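Local coordinates for synaptonemal complex protein 2 (Mus musculus, PDB 5IWZ) that is a major component of the axial and lateral elements of synaptonemal complexes and is required for normal meiotic chromosome synapsis and fertility, at residues 222-227 with 258-263; 249-254 with 265-270. All coordinates share one frame; numbering follows the deposited sequence.

Contact 1. Residues 222-227 with 258-263; sequences IVEALC and CEFETD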
loop_
_atom_site.group_PDB
_atom_site.type_symbol
_atom_site.label_atom_id
_atom_site.label_comp_id
_atom_site.label_asym_id
_atom_site.label_seq_id
_atom_site.Cartn_x
_atom_site.Cartn_y
_atom_site.Cartn_z
ATOM N N ILE A 222 0.691 -7.827 7.092
ATOM C CA ILE A 222 -0.300 -8.819 7.490
ATOM C C ILE A 222 -0.070 -9.256 8.927
ATOM O O ILE A 222 -1.008 -9.310 9.723
ATOM C CB ILE A 222 -0.274 -10.032 6.548
ATOM C CG1 ILE A 222 -0.797 -9.650 5.165
ATOM C CG2 ILE A 222 -1.067 -11.191 7.190
ATOM C CD1 ILE A 222 -0.536 -10.717 4.115
ATOM N N VAL A 223 1.176 -9.612 9.267
ATOM C CA VAL A 223 1.514 -9.908 10.660
ATOM C C VAL A 223 1.098 -8.747 11.551
ATOM O O VAL A 223 0.489 -8.933 12.617
ATOM C CB VAL A 223 3.018 -10.209 10.814
ATOM C CG1 VAL A 223 3.375 -10.295 12.298
ATOM C CG2 VAL A 223 3.420 -11.507 10.103
ATOM N N GLU A 224 1.423 -7.528 11.122
ATOM C CA GLU A 224 1.079 -6.348 11.908
ATOM C C GLU A 224 -0.423 -6.213 12.063
ATOM O O GLU A 224 -0.914 -5.929 13.162
ATOM C CB GLU A 224 1.648 -5.079 11.270
ATOM C CG GLU A 224 1.135 -3.794 11.933
ATOM C CD GLU A 224 1.637 -2.517 11.264
ATOM O OE1 GLU A 224 2.432 -2.615 10.299
ATOM O OE2 GLU A 224 1.240 -1.411 11.704
ATOM N N ALA A 225 -1.173 -6.417 10.977
ATOM C CA ALA A 225 -2.627 -6.347 11.083
ATOM C C ALA A 225 -3.154 -7.410 12.046
ATOM O O ALA A 225 -3.992 -7.122 12.908
ATOM C CB ALA A 225 -3.271 -6.492 9.698
ATOM N N LEU A 226 -2.664 -8.650 11.917
ATOM C CA LEU A 226 -3.137 -9.723 12.786
ATOM C C LEU A 226 -2.833 -9.419 14.245
ATOM O O LEU A 226 -3.649 -9.716 15.125
ATOM C CB LEU A 226 -2.528 -11.068 12.377
ATOM C CG LEU A 226 -2.979 -11.639 11.019
ATOM C CD1 LEU A 226 -2.162 -12.866 10.626
ATOM C CD2 LEU A 226 -4.489 -11.941 10.957
ATOM N N CYS A 227 -1.682 -8.804 14.522
ATOM C CA CYS A 227 -1.331 -8.510 15.910
ATOM C C CYS A 227 -2.072 -7.287 16.449
ATOM O O CYS A 227 -2.323 -7.208 17.659
ATOM C CB CYS A 227 0.187 -8.337 16.049
ATOM S SG CYS A 227 1.132 -9.887 15.773
ATOM N N CYS A 258 5.491 -5.460 22.373
ATOM C CA CYS A 258 6.345 -4.363 22.814
ATOM C C CYS A 258 7.673 -4.290 22.063
ATOM O O CYS A 258 8.320 -3.236 22.080
ATOM C CB CYS A 258 6.598 -4.466 24.321
ATOM S SG CYS A 258 7.500 -5.934 24.832
ATOM N N GLU A 259 8.097 -5.371 21.412
ATOM C CA GLU A 259 9.246 -5.352 20.512
ATOM C C GLU A 259 8.835 -5.785 19.108
ATOM O O GLU A 259 9.536 -6.558 18.447
ATOM C CB GLU A 259 10.368 -6.242 21.036
ATOM C CG GLU A 259 10.773 -5.938 22.465
ATOM C CD GLU A 259 12.020 -6.685 22.876
ATOM O OE1 GLU A 259 12.894 -6.062 23.516
ATOM O OE2 GLU A 259 12.131 -7.890 22.552
ATOM N N PHE A 260 7.689 -5.280 18.635
ATOM C CA PHE A 260 7.051 -5.871 17.463
ATOM C C PHE A 260 7.971 -5.848 16.250
ATOM O O PHE A 260 8.168 -6.882 15.596
ATOM C CB PHE A 260 5.738 -5.164 17.127
ATOM C CG PHE A 260 5.116 -5.680 15.863
ATOM C CD1 PHE A 260 4.317 -6.813 15.892
ATOM C CD2 PHE A 260 5.387 -5.077 14.645
ATOM C CE1 PHE A 260 3.785 -7.318 14.734
ATOM C CE2 PHE A 260 4.858 -5.572 13.486
ATOM C CZ PHE A 260 4.059 -6.701 13.526
ATOM N N GLU A 261 8.536 -4.674 15.934
ATOM C CA GLU A 261 9.261 -4.491 14.677
ATOM C C GLU A 261 10.424 -5.471 14.537
ATOM O O GLU A 261 10.642 -6.040 13.456
ATOM C CB GLU A 261 9.768 -3.051 14.570
ATOM C CG GLU A 261 8.676 -1.997 14.508
ATOM C CD GLU A 261 7.876 -2.046 13.210
ATOM O OE1 GLU A 261 6.705 -2.490 13.243
ATOM O OE2 GLU A 261 8.419 -1.641 12.157
ATOM N N THR A 262 11.193 -5.676 15.611
ATOM C CA THR A 262 12.322 -6.595 15.520
ATOM C C THR A 262 11.880 -8.044 15.692
ATOM O O THR A 262 12.434 -8.941 15.046
ATOM C CB THR A 262 13.401 -6.236 16.545
ATOM O OG1 THR A 262 12.813 -6.091 17.843
ATOM C CG2 THR A 262 14.105 -4.935 16.144
ATOM N N ASP A 263 10.883 -8.306 16.543
ATOM C CA ASP A 263 10.398 -9.681 16.655
ATOM C C ASP A 263 9.741 -10.128 15.358
ATOM O O ASP A 263 9.819 -11.306 14.988
ATOM C CB ASP A 263 9.427 -9.847 17.829
ATOM C CG ASP A 263 10.124 -9.849 19.200
ATOM O OD1 ASP A 263 11.321 -10.210 19.299
ATOM O OD2 ASP A 263 9.439 -9.522 20.192
#
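F260 bridges the two segments, setting the leading edge of its ring against V223, E224 and C227, one turn of helix 216-229. Its CG stands anti to the backbone N (chi1 175°), a setting that carries the ring straight out from the first turn of helix 260-274. The tight part lies at the leading edge: CZ of F260 comes within 3.4 Å of E224 CA, against the backbone itself, and is 3.7 Å from E224 CB. On one flank CG1 of V223 approaches F260 CZ obliquely at 3.9 Å. C227 adds a sulfur-aromatic contact, its SG lying 3.8 Å from F260 CE1 and 81° off the ring normal, at the edge and not over a face. I255, in the loop before the helix, also packs on both V223 and F260.

The looser side is acidic. The chain of E224 runs extended past the ring, and its OE2 forms a salt bridge with R228 one turn along its own helix. E261 OE1 lies in plane at the edge of the F260 ring, still 5.2 Å from E224 OE1, a spacing of like charges that the arginine probably makes tolerable. With F260 replaced by alanine, a gap is likely to open against the E224 backbone, and the C227 sulfur would lose the ring edge that F260 offers it. In this N-terminal part of the protein, helix 260-274 is thus joined at its start to helix 216-229 by dispersion and sulfur-edge contact, whose hold depends on close fit more than on directional bonds.

Contact 2. Residues 249-254 with 265-270; sequences ANAFKE and RIFLNL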
loop_
_atom_site.group_PDB
_atom_site.type_symbol
_atom_site.label_atom_id
_atom_site.label_comp_id
_atom_site.label_asym_id
_atom_site.label_seq_id
_atom_site.Cartn_x
_atom_site.Cartn_y
_atom_site.Cartn_z
ATOM N N ALA A 249 3.793 -22.088 13.861
ATOM C CA ALA A 249 2.877 -21.687 14.929
ATOM C C ALA A 249 3.630 -21.310 16.203
ATOM O O ALA A 249 3.274 -20.326 16.866
ATOM C CB ALA A 249 1.877 -22.808 15.211
ATOM N N ASN A 250 4.671 -22.084 16.561
ATOM C CA ASN A 250 5.496 -21.774 17.732
ATOM C C ASN A 250 6.168 -20.405 17.601
ATOM O O ASN A 250 6.152 -19.598 18.538
ATOM C CB ASN A 250 6.579 -22.850 17.942
ATOM C CG ASN A 250 6.018 -24.209 18.331
ATOM O OD1 ASN A 250 4.837 -24.346 18.665
ATOM N ND2 ASN A 250 6.880 -25.231 18.302
ATOM N N ALA A 251 6.810 -20.142 16.461
ATOM C CA ALA A 251 7.464 -18.845 16.280
ATOM C C ALA A 251 6.463 -17.693 16.355
ATOM O O ALA A 251 6.753 -16.646 16.953
ATOM C CB ALA A 251 8.218 -18.805 14.949
ATOM N N PHE A 252 5.279 -17.868 15.758
ATOM C CA PHE A 252 4.288 -16.795 15.743
ATOM C C PHE A 252 3.893 -16.387 17.156
ATOM O O PHE A 252 3.844 -15.192 17.479
ATOM C CB PHE A 252 3.056 -17.229 14.952
ATOM C CG PHE A 252 2.051 -16.130 14.752
ATOM C CD1 PHE A 252 2.289 -15.113 13.828
ATOM C CD2 PHE A 252 0.863 -16.112 15.477
ATOM C CE1 PHE A 252 1.361 -14.098 13.636
ATOM C CE2 PHE A 252 -0.067 -15.102 15.291
ATOM C CZ PHE A 252 0.183 -14.092 14.370
ATOM N N LYS A 253 3.620 -17.380 18.014
ATOM C CA LYS A 253 3.223 -17.152 19.401
ATOM C C LYS A 253 4.266 -16.377 20.210
ATOM O O LYS A 253 3.935 -15.873 21.291
ATOM C CB LYS A 253 2.952 -18.499 20.087
ATOM C CG LYS A 253 4.199 -19.071 20.774
ATOM C CD LYS A 253 4.170 -20.580 20.939
ATOM C CE LYS A 253 5.468 -21.086 21.552
ATOM N NZ LYS A 253 5.741 -20.465 22.873
ATOM N N GLU A 254 5.516 -16.294 19.744
ATOM C CA GLU A 254 6.554 -15.582 20.484
ATOM C C GLU A 254 6.642 -14.099 20.144
ATOM O O GLU A 254 7.389 -13.372 20.807
ATOM C CB GLU A 254 7.930 -16.231 20.248
ATOM C CG GLU A 254 8.020 -17.667 20.712
ATOM C CD GLU A 254 7.921 -17.787 22.213
ATOM O OE1 GLU A 254 7.512 -18.852 22.701
ATOM O OE2 GLU A 254 8.249 -16.827 22.941
ATOM N N ARG A 265 10.631 -9.253 12.265
ATOM C CA ARG A 265 11.761 -9.690 11.439
ATOM C C ARG A 265 12.228 -11.093 11.835
ATOM O O ARG A 265 12.454 -11.959 10.977
ATOM C CB ARG A 265 12.914 -8.675 11.551
ATOM C CG ARG A 265 14.283 -9.156 11.007
ATOM C CD ARG A 265 14.251 -9.546 9.515
ATOM N NE ARG A 265 14.125 -8.386 8.628
ATOM C CZ ARG A 265 14.066 -8.442 7.305
ATOM N NH1 ARG A 265 14.114 -9.607 6.664
ATOM N NH2 ARG A 265 13.959 -7.321 6.609
ATOM N N ILE A 266 12.374 -11.344 13.133
ATOM C CA ILE A 266 12.818 -12.665 13.572
ATOM C C ILE A 266 11.831 -13.735 13.106
ATOM O O ILE A 266 12.216 -14.727 12.469
ATOM C CB ILE A 266 13.026 -12.680 15.101
ATOM C CG1 ILE A 266 14.244 -11.828 15.474
ATOM C CG2 ILE A 266 13.175 -14.119 15.648
ATOM C CD1 ILE A 266 14.320 -11.478 16.947
ATOM N N PHE A 267 10.536 -13.515 13.353
ATOM C CA PHE A 267 9.521 -14.494 12.958
ATOM C C PHE A 267 9.546 -14.749 11.454
ATOM O O PHE A 267 9.555 -15.907 11.005
ATOM C CB PHE A 267 8.136 -14.020 13.408
ATOM C CG PHE A 267 6.988 -14.755 12.744
ATOM C CD1 PHE A 267 6.639 -16.043 13.143
ATOM C CD2 PHE A 267 6.236 -14.144 11.738
ATOM C CE1 PHE A 267 5.565 -16.723 12.548
ATOM C CE2 PHE A 267 5.158 -14.807 11.131
ATOM C CZ PHE A 267 4.814 -16.092 11.536
ATOM N N LEU A 268 9.579 -13.681 10.652
ATOM C CA LEU A 268 9.483 -13.871 9.207
ATOM C C LEU A 268 10.730 -14.550 8.658
ATOM O O LEU A 268 10.637 -15.376 7.739
ATOM C CB LEU A 268 9.242 -12.529 8.517
ATOM C CG LEU A 268 7.865 -11.974 8.859
ATOM C CD1 LEU A 268 7.709 -10.571 8.308
ATOM C CD2 LEU A 268 6.774 -12.914 8.326
ATOM N N ASN A 269 11.907 -14.227 9.209
ATOM C CA ASN A 269 13.118 -14.946 8.812
ATOM C C ASN A 269 13.007 -16.435 9.133
ATOM O O ASN A 269 13.392 -17.283 8.312
ATOM C CB ASN A 269 14.360 -14.328 9.476
ATOM C CG ASN A 269 14.887 -13.117 8.716
ATOM O OD1 ASN A 269 14.230 -12.617 7.806
ATOM N ND2 ASN A 269 16.084 -12.648 9.081
ATOM N N LEU A 270 12.455 -16.776 10.304
ATOM C CA LEU A 270 12.187 -18.181 10.626
ATOM C C LEU A 270 11.212 -18.815 9.635
ATOM O O LEU A 270 11.468 -19.900 9.101
ATOM C CB LEU A 270 11.636 -18.306 12.046
ATOM C CG LEU A 270 12.659 -18.070 13.151
ATOM C CD1 LEU A 270 12.050 -18.320 14.517
ATOM C CD2 LEU A 270 13.858 -18.966 12.910
#
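F252 and F267 form the aromatic part of this contact, an edge-to-face pair with ring centroids 5.4 Å apart and planes at 65°. The edge belongs to F252, whose CD1 lies over a face of F267, 3.5 Å from F267 CZ. Both rings have CG anti to the backbone N, yet they play different parts: F267 reaches across to the opposing helix, whereas F252 runs alongside the interface and also meets the ring of F243.

Contact with the backbone is equally close. F267 lies against the A251-F252 peptide, its CE1 3.4 Å from F252 N and its CD1 3.6 Å from A251 C. With only a methyl group at A251, the backbones can come close, the CA atoms of A251 and F267 5.8 Å apart. The motif is a helical hairpin: helices 246-253 and 260-274 run antiparallel, at 173° between the segment axes, and are joined by a short loop; they are the last two helices before the first beta strands of the C-terminal part, consistent with the end of an armadillo-repeat-like stack.

Aliphatic packing completes the interface toward solvent, where CD1 of the exposed L270 meets A251 CB at 3.9 Å. A polar pair lies on another flank of helix 260-274, away from F252. There R265 NH1 donates to N269 OD1, with the acceptor in the guanidinium plane, while R265 NH2 forms a salt bridge with D310 of strand 308-312.

Helix 260-274 takes part in both contacts, and the two use it at different levels. Contact 1 engages its first turn, against helix 216-229; contact 2 engages its middle, against helix 246-253. Their centres are about 10 Å apart, and V223 joins them directly, its CG2 packing 3.9 Å from F267 CE2. Each is partly buried: contact 1 grades from buried V223 and C227 to an acidic margin, contact 2 from two buried phenylalanines to an exposed leucine. A phenylalanine meets opposing backbone in both, but the ring's distinctive partner is a cysteine sulfur in one and a second ring in the other. Contact 1 skips two helices, contact 2 pairs consecutive ones.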